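Local coordinates for GDSL-like Lipase (Parabacteroides distasonis, PDB 3P94), which is a serine hydrolase of the SGNH clan that probably cleaves ester bonds, perhaps as a lysophospholipase, at residues S23-M28 with N47-R52. Numbering follows the deposited sequence.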
loop_
_atom_site.group_PDB
_atom_site.type_symbol
_atom_site.label_atom_id
_atom_site.label_comp_id
_atom_site.label_asym_id
_atom_site.label_seq_id
_atom_site.Cartn_x
_atom_site.Cartn_y
_atom_site.Cartn_z
ATOM N N SER A 23 15.151 -5.902 -9.984
ATOM C CA SER A 23 15.113 -5.770 -8.527
ATOM C C SER A 23 14.364 -6.943 -7.898
ATOM O O SER A 23 13.914 -7.843 -8.611
ATOM C CB SER A 23 14.485 -4.437 -8.129
ATOM O OG SER A 23 13.171 -4.293 -8.646
ATOM N N ASN A 24 14.244 -6.946 -6.559
ATOM C CA ASN A 24 13.624 -8.037 -5.823
ATOM C C ASN A 24 12.127 -7.763 -5.586
ATOM O O ASN A 24 11.286 -8.272 -6.333
ATOM C CB ASN A 24 14.385 -8.279 -4.516
ATOM C CG ASN A 24 13.834 -9.372 -3.639
ATOM O OD1 ASN A 24 13.339 -10.391 -4.099
ATOM N ND2 ASN A 24 13.920 -9.181 -2.344
ATOM N N VAL A 25 11.794 -6.964 -4.557
ATOM C CA VAL A 25 10.414 -6.636 -4.202
ATOM C C VAL A 25 10.298 -5.137 -4.003
ATOM O O VAL A 25 11.092 -4.544 -3.268
ATOM C CB VAL A 25 9.915 -7.391 -2.926
ATOM C CG1 VAL A 25 8.479 -7.007 -2.581
ATOM C CG2 VAL A 25 10.042 -8.911 -3.059
ATOM N N VAL A 26 9.290 -4.537 -4.625
ATOM C CA VAL A 26 9.001 -3.128 -4.497
ATOM C C VAL A 26 7.760 -2.979 -3.603
ATOM O O VAL A 26 6.784 -3.697 -3.795
ATOM C CB VAL A 26 8.813 -2.479 -5.895
ATOM C CG1 VAL A 26 8.174 -1.085 -5.795
ATOM C CG2 VAL A 26 10.146 -2.415 -6.646
ATOM N N PHE A 27 7.823 -2.086 -2.614
ATOM C CA PHE A 27 6.685 -1.773 -1.746
ATOM C C PHE A 27 6.048 -0.491 -2.272
ATOM O O PHE A 27 6.652 0.587 -2.188
ATOM C CB PHE A 27 7.109 -1.627 -0.265
ATOM C CG PHE A 27 7.221 -2.928 0.508
ATOM C CD1 PHE A 27 8.115 -3.913 0.116
ATOM C CD2 PHE A 27 6.464 -3.142 1.655
ATOM C CE1 PHE A 27 8.205 -5.114 0.821
ATOM C CE2 PHE A 27 6.577 -4.325 2.380
ATOM C CZ PHE A 27 7.455 -5.301 1.965
HETATM N N MSE A 28 4.857 -0.629 -2.862
HETATM C CA MSE A 28 4.073 0.478 -3.417
HETATM C C MSE A 28 3.032 0.872 -2.365
HETATM O O MSE A 28 2.323 0.009 -1.823
HETATM C CB MSE A 28 3.446 0.014 -4.770
HETATM C CG MSE A 28 2.475 0.988 -5.417
HETATM SE SE MSE A 28 3.189 2.817 -5.599
HETATM C CE MSE A 28 4.801 2.499 -6.413
ATOM N N ASN A 47 16.270 -6.658 3.857
ATOM C CA ASN A 47 15.520 -7.653 3.103
ATOM C C ASN A 47 15.656 -7.474 1.586
ATOM O O ASN A 47 15.077 -8.260 0.828
ATOM C CB ASN A 47 14.066 -7.557 3.499
ATOM C CG ASN A 47 13.777 -8.080 4.868
ATOM O OD1 ASN A 47 13.902 -9.276 5.128
ATOM N ND2 ASN A 47 13.352 -7.200 5.763
ATOM N N ASN A 48 16.413 -6.451 1.146
ATOM C CA ASN A 48 16.600 -6.080 -0.255
ATOM C C ASN A 48 15.233 -5.730 -0.872
ATOM O O ASN A 48 14.863 -6.229 -1.929
ATOM C CB ASN A 48 17.361 -7.166 -1.062
ATOM C CG ASN A 48 17.760 -6.754 -2.469
ATOM O OD1 ASN A 48 17.967 -5.568 -2.775
ATOM N ND2 ASN A 48 17.853 -7.735 -3.364
ATOM N N PHE A 49 14.468 -4.887 -0.170
ATOM C CA PHE A 49 13.180 -4.375 -0.636
ATOM C C PHE A 49 13.360 -2.929 -1.087
ATOM O O PHE A 49 14.208 -2.218 -0.539
ATOM C CB PHE A 49 12.092 -4.465 0.460
ATOM C CG PHE A 49 11.732 -5.837 0.992
ATOM C CD1 PHE A 49 11.931 -6.979 0.221
ATOM C CD2 PHE A 49 11.135 -5.980 2.241
ATOM C CE1 PHE A 49 11.571 -8.241 0.705
ATOM C CE2 PHE A 49 10.764 -7.243 2.720
ATOM C CZ PHE A 49 10.992 -8.365 1.951
ATOM N N VAL A 50 12.569 -2.501 -2.074
ATOM C CA VAL A 50 12.619 -1.134 -2.590
ATOM C C VAL A 50 11.392 -0.404 -2.047
ATOM O O VAL A 50 10.269 -0.818 -2.319
ATOM C CB VAL A 50 12.711 -1.088 -4.141
ATOM C CG1 VAL A 50 12.663 0.346 -4.654
ATOM C CG2 VAL A 50 13.969 -1.781 -4.638
ATOM N N ASP A 51 11.608 0.663 -1.271
ATOM C CA ASP A 51 10.534 1.445 -0.654
ATOM C C ASP A 51 10.081 2.547 -1.618
ATOM O O ASP A 51 10.857 3.437 -1.961
ATOM C CB ASP A 51 11.032 2.017 0.698
ATOM C CG ASP A 51 10.168 3.078 1.370
ATOM O OD1 ASP A 51 8.949 3.175 1.027
ATOM O OD2 ASP A 51 10.693 3.784 2.270
ATOM N N ARG A 52 8.828 2.469 -2.065
ATOM C CA ARG A 52 8.272 3.457 -2.984
ATOM C C ARG A 52 6.941 4.024 -2.451
ATOM O O ARG A 52 6.060 4.396 -3.228
ATOM C CB ARG A 52 8.137 2.874 -4.412
ATOM C CG ARG A 52 9.486 2.664 -5.147
ATOM C CD ARG A 52 10.196 3.998 -5.402
ATOM N NE ARG A 52 11.511 3.880 -6.034
ATOM C CZ ARG A 52 12.663 3.847 -5.372
ATOM N NH1 ARG A 52 12.679 3.880 -4.048
ATOM N NH2 ARG A 52 13.808 3.767 -6.030
HETATM O O HOH W 1 15.432 -4.876 -4.957
#
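Val25-Met28 and Phe49-Arg52 run parallel as neighbouring strands, their axes 4.6 Å apart at closest and inclined by 22°. Val50 turns both its N and its O to the other strand: N donates to Val25 O (2.8 Å), and O receives Phe27 N almost straight. Further along, Arg52 N donates to Phe27 O at 2.9 Å. At the Asn48 end, where that residue closes the preceding helix in a Schellman motif, the Asn24 side chain takes over: CG stands anti to the backbone N (chi1 179°), and ND2 reaches Asn48 O at 3.1 Å, from above the carbonyl plane. A water accepts from Asn24 N and donates weakly to the same oxygen. The two strands form one edge of the five-stranded parallel sheet of the flavodoxin-like SGNH fold, with 49-53 outermost and 23-29 next, hydrogen-bonded on its other edge to strand 75-81. On the face carrying Phe27 and Phe49, the rings meet obliquely, planes at 33°; Phe27 CE1 lies over one face of the Phe49 ring, offset toward the rim, 3.4 Å from Phe49 CD2, while Asn47 CB covers the centre of the opposite face. Val25 CB touches Phe49 CD1, and helix 185-202 packs on Phe49 through Leu196 and Ile199. An alanine in place of Phe49 would probably leave a gap between Phe27 and Asn47. On the other face, Val26 CG2 touches Val50 CB at 3.8 Å, and Val50 CG1 lies over the Arg52 guanidinium.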